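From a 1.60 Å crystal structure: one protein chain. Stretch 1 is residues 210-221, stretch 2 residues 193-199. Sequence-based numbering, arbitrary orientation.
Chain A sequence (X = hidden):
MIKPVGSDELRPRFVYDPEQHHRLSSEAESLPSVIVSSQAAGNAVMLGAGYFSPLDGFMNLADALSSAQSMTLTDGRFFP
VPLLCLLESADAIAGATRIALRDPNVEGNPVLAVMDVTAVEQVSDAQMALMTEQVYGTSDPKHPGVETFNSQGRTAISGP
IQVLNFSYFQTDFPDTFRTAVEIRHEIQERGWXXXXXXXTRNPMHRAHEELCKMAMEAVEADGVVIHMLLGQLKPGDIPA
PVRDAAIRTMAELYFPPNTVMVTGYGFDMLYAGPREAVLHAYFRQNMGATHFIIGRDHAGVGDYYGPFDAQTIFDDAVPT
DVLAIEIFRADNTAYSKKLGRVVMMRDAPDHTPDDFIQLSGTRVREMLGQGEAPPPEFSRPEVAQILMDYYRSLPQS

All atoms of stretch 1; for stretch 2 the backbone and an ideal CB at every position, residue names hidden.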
# COMPACT_ATOMS: atom_id res chain seq x y z
N GLU A 210 2.88 22.84 -12.95
CA GLU A 210 2.16 23.45 -14.07
C GLU A 210 2.23 22.58 -15.33
O GLU A 210 1.31 22.59 -16.13
CB GLU A 210 2.69 24.87 -14.32
CG GLU A 210 2.44 25.84 -13.13
CD GLU A 210 0.97 26.07 -12.80
OE1 GLU A 210 0.70 26.42 -11.63
OE2 GLU A 210 0.10 25.90 -13.70
N LEU A 211 3.31 21.81 -15.50
CA LEU A 211 3.40 20.90 -16.63
C LEU A 211 2.31 19.84 -16.53
O LEU A 211 1.66 19.55 -17.54
CB LEU A 211 4.74 20.19 -16.64
CG LEU A 211 4.99 19.32 -17.86
CD1 LEU A 211 4.94 20.17 -19.13
CD2 LEU A 211 6.36 18.71 -17.67
N CYS A 212 2.11 19.30 -15.32
CA CYS A 212 1.01 18.32 -15.10
C CYS A 212 -0.33 18.96 -15.42
O CYS A 212 -1.16 18.34 -16.11
CB CYS A 212 1.02 17.81 -13.66
SG CYS A 212 2.38 16.66 -13.36
N LYS A 213 -0.54 20.20 -14.98
CA LYS A 213 -1.82 20.91 -15.23
C LYS A 213 -2.05 21.21 -16.70
O LYS A 213 -3.19 21.04 -17.19
CB LYS A 213 -1.88 22.19 -14.37
CG LYS A 213 -2.04 21.84 -12.90
CD LYS A 213 -1.99 23.10 -12.01
CE LYS A 213 -2.34 22.80 -10.59
NZ LYS A 213 -2.12 24.10 -9.83
N MET A 214 -0.99 21.65 -17.40
CA MET A 214 -1.05 21.84 -18.89
C MET A 214 -1.44 20.56 -19.61
O MET A 214 -2.29 20.58 -20.51
CB MET A 214 0.32 22.30 -19.44
CG MET A 214 0.59 23.74 -19.17
SD MET A 214 2.25 24.10 -19.85
CE MET A 214 3.13 24.53 -18.36
N ALA A 215 -0.82 19.45 -19.22
CA ALA A 215 -1.13 18.15 -19.83
C ALA A 215 -2.60 17.78 -19.55
O ALA A 215 -3.34 17.40 -20.49
CB ALA A 215 -0.18 17.05 -19.35
N MET A 216 -3.02 17.95 -18.29
CA MET A 216 -4.40 17.64 -17.93
C MET A 216 -5.40 18.47 -18.73
O MET A 216 -6.41 17.92 -19.20
CB MET A 216 -4.63 17.80 -16.43
CG MET A 216 -3.77 16.86 -15.60
SD MET A 216 -3.66 17.39 -13.87
CE MET A 216 -5.24 16.76 -13.40
N GLU A 217 -5.14 19.77 -18.91
CA GLU A 217 -6.08 20.63 -19.66
C GLU A 217 -6.08 20.24 -21.13
O GLU A 217 -7.13 20.24 -21.79
CB GLU A 217 -5.71 22.11 -19.51
CG GLU A 217 -6.72 23.07 -20.18
CD GLU A 217 -6.31 24.54 -20.10
OE1 GLU A 217 -5.82 24.97 -19.03
OE2 GLU A 217 -6.50 25.28 -21.11
N ALA A 218 -4.92 19.86 -21.65
CA ALA A 218 -4.78 19.60 -23.10
C ALA A 218 -5.56 18.36 -23.54
O ALA A 218 -6.11 18.32 -24.64
CB ALA A 218 -3.30 19.48 -23.49
N VAL A 219 -5.58 17.35 -22.68
CA VAL A 219 -6.17 16.06 -23.04
C VAL A 219 -7.51 15.83 -22.31
O VAL A 219 -8.09 14.74 -22.42
CB VAL A 219 -5.17 14.89 -22.79
CG1 VAL A 219 -3.78 15.25 -23.33
CG2 VAL A 219 -5.09 14.50 -21.29
N GLU A 220 -7.98 16.88 -21.63
CA GLU A 220 -9.20 16.88 -20.80
C GLU A 220 -9.18 15.77 -19.74
O GLU A 220 -10.18 15.05 -19.58
CB GLU A 220 -10.45 16.79 -21.68
CG GLU A 220 -10.78 18.10 -22.39
CD GLU A 220 -11.65 17.91 -23.65
OE1 GLU A 220 -11.77 18.88 -24.43
OE2 GLU A 220 -12.20 16.81 -23.87
N ALA A 221 -8.05 15.61 -19.06
CA ALA A 221 -7.91 14.57 -18.03
C ALA A 221 -8.69 14.88 -16.75
O ALA A 221 -8.88 16.05 -16.33
CB ALA A 221 -6.46 14.34 -17.69
N UNK A 193 -11.80 8.98 -16.10
CA UNK A 193 -11.90 8.42 -17.47
C UNK A 193 -10.65 8.67 -18.32
O UNK A 193 -10.28 7.84 -19.15
CB UNK A 193 -13.11 9.02 -18.18
N UNK A 194 -10.01 9.82 -18.12
CA UNK A 194 -8.74 10.12 -18.76
C UNK A 194 -7.77 10.47 -17.64
O UNK A 194 -8.12 11.20 -16.69
CB UNK A 194 -8.86 11.25 -19.78
N UNK A 195 -6.58 9.90 -17.72
CA UNK A 195 -5.63 9.99 -16.60
C UNK A 195 -4.23 10.24 -17.15
O UNK A 195 -3.74 9.45 -17.98
CB UNK A 195 -5.65 8.72 -15.75
N UNK A 196 -3.58 11.35 -16.73
CA UNK A 196 -2.19 11.64 -17.14
C UNK A 196 -1.22 11.02 -16.13
O UNK A 196 -1.49 11.08 -14.93
CB UNK A 196 -1.95 13.15 -17.25
N UNK A 197 -0.12 10.40 -16.57
CA UNK A 197 0.89 9.91 -15.61
C UNK A 197 2.14 10.79 -15.74
O UNK A 197 2.51 11.20 -16.89
CB UNK A 197 1.23 8.44 -15.86
N UNK A 198 2.77 11.07 -14.60
CA UNK A 198 3.98 11.88 -14.54
C UNK A 198 4.97 11.21 -13.60
O UNK A 198 4.64 10.99 -12.45
CB UNK A 198 3.67 13.31 -14.08
N UNK A 199 6.19 10.94 -14.09
CA UNK A 199 7.24 10.32 -13.26
C UNK A 199 8.11 11.39 -12.59
O UNK A 199 8.51 12.36 -13.23
CB UNK A 199 8.11 9.39 -14.11

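The CA-to-CB vectors of stretch 2, taken against the atoms of stretch 1, sort its positions. The strand runs nearly antiparallel to the helix, at 154° between N-to-C directions and 8.8 Å at closest approach of the axes, so apolar side chains can fill the gap.

Position 193 has phi/psi of -101/-34, and its ideal CB finds nothing of stretch 1 within 5.5 Å. Stretch 1 sets no requirement, and many residues would suit. The deposited residue is Gln 193, whose end leads away.

Position 194 points toward stretch 1, near the carbonyls of Val 219 and Glu 220. Its ideal CB lies 3.9 Å from Ala 221 CA, 4.0 Å from Glu 220 O and 4.4 Å from Val 219 O. Carbonyl oxygens and the carboxylate of Glu 220 favor a long chain, polar or positively charged at its tip; Lys, Arg or Gln would all be reasonable. Lys 194 is found, with chi1 m and the remaining chi angles t. This extended chain passes the carbonyls, with Lys 194 CD 3.4 Å from Val 219 O, and brings Lys 194 NZ to 4.5 Å from Glu 220 OE2: opposite charges near each other, but beyond a salt bridge.

Position 195 points away, and its ideal CB has no neighbor in stretch 1 within 5.5 Å. The extended phi/psi of -139/122 suits beta-branched residues without requiring one. Ile 195 occupies it.

Position 196 points toward the helix, with its ideal CB 4.4 Å from Met 216 CG, 4.7 Å from Ala 221 CB and 4.8 Å from Ala 215 CB. These surroundings are apolar and leave modest room, so Val, Ile or perhaps Leu would suit. In Val 196, chi1 t, CG1 lies 4.1 Å and CG2 4.3 Å from Ala 215 CB; CG2 also meets Ala 221 CB (3.7 Å), Val 219 CG2 (3.9 Å) and Met 216 CG (4.1 Å).

Position 197 again points away, its ideal CB with nothing of stretch 1 within 5.5 Å, so stretch 1 cannot discriminate among candidates. It is Ala 197.

Position 198 points toward the helix, its ideal CB 3.7 Å from Cys 212 SG, with the Leu 211 side chain also on offer. Sulfur and aliphatic carbon invite an apolar residue: Leu, Met or Phe. Phe 198, chi1 t, is deposited. Cys 212 SG sits 3.6 Å from Phe 198 CG and 4.0 Å from the ring centroid, 30° off the normal, an oblique sulfur-aromatic contact. Leu 211 CD2 approaches Phe 198 CE1 at 4.3 Å.

Position 199 is out of reach, its ideal CB likewise without a neighbor within 5.5 Å, leaving the choice open; Gln 199 hydrogen-bonds through OE1 elsewhere in the structure.

Stretch 2 193-199: QKIVAFQ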
# COMPACT_ATOMS: atom_id res chain seq x y z
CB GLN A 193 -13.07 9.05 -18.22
CG GLN A 193 -14.40 9.05 -17.50
CD GLN A 193 -15.09 7.73 -17.60
OE1 GLN A 193 -14.46 6.67 -17.50
NE2 GLN A 193 -16.40 7.77 -17.79
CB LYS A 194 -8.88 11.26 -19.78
CG LYS A 194 -9.62 10.78 -21.03
CD LYS A 194 -9.87 11.92 -21.99
CE LYS A 194 -10.47 11.38 -23.29
NZ LYS A 194 -11.06 12.47 -24.13
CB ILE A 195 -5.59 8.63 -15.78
CG1 ILE A 195 -7.02 8.24 -15.30
CG2 ILE A 195 -4.62 8.73 -14.61
CD1 ILE A 195 -7.77 7.36 -16.29
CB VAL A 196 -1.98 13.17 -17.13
CG1 VAL A 196 -0.48 13.54 -17.33
CG2 VAL A 196 -2.87 13.84 -18.19
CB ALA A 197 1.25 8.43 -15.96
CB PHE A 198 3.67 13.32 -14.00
CG PHE A 198 4.90 14.20 -13.85
CD1 PHE A 198 5.54 14.70 -14.99
CD2 PHE A 198 5.41 14.50 -12.57
CE1 PHE A 198 6.70 15.52 -14.85
CE2 PHE A 198 6.58 15.35 -12.45
CZ PHE A 198 7.17 15.82 -13.57
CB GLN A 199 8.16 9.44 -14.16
CG GLN A 199 9.32 8.82 -13.40
CD GLN A 199 10.05 7.74 -14.19
OE1 GLN A 199 9.43 6.95 -14.91
NE2 GLN A 199 11.38 7.71 -14.07
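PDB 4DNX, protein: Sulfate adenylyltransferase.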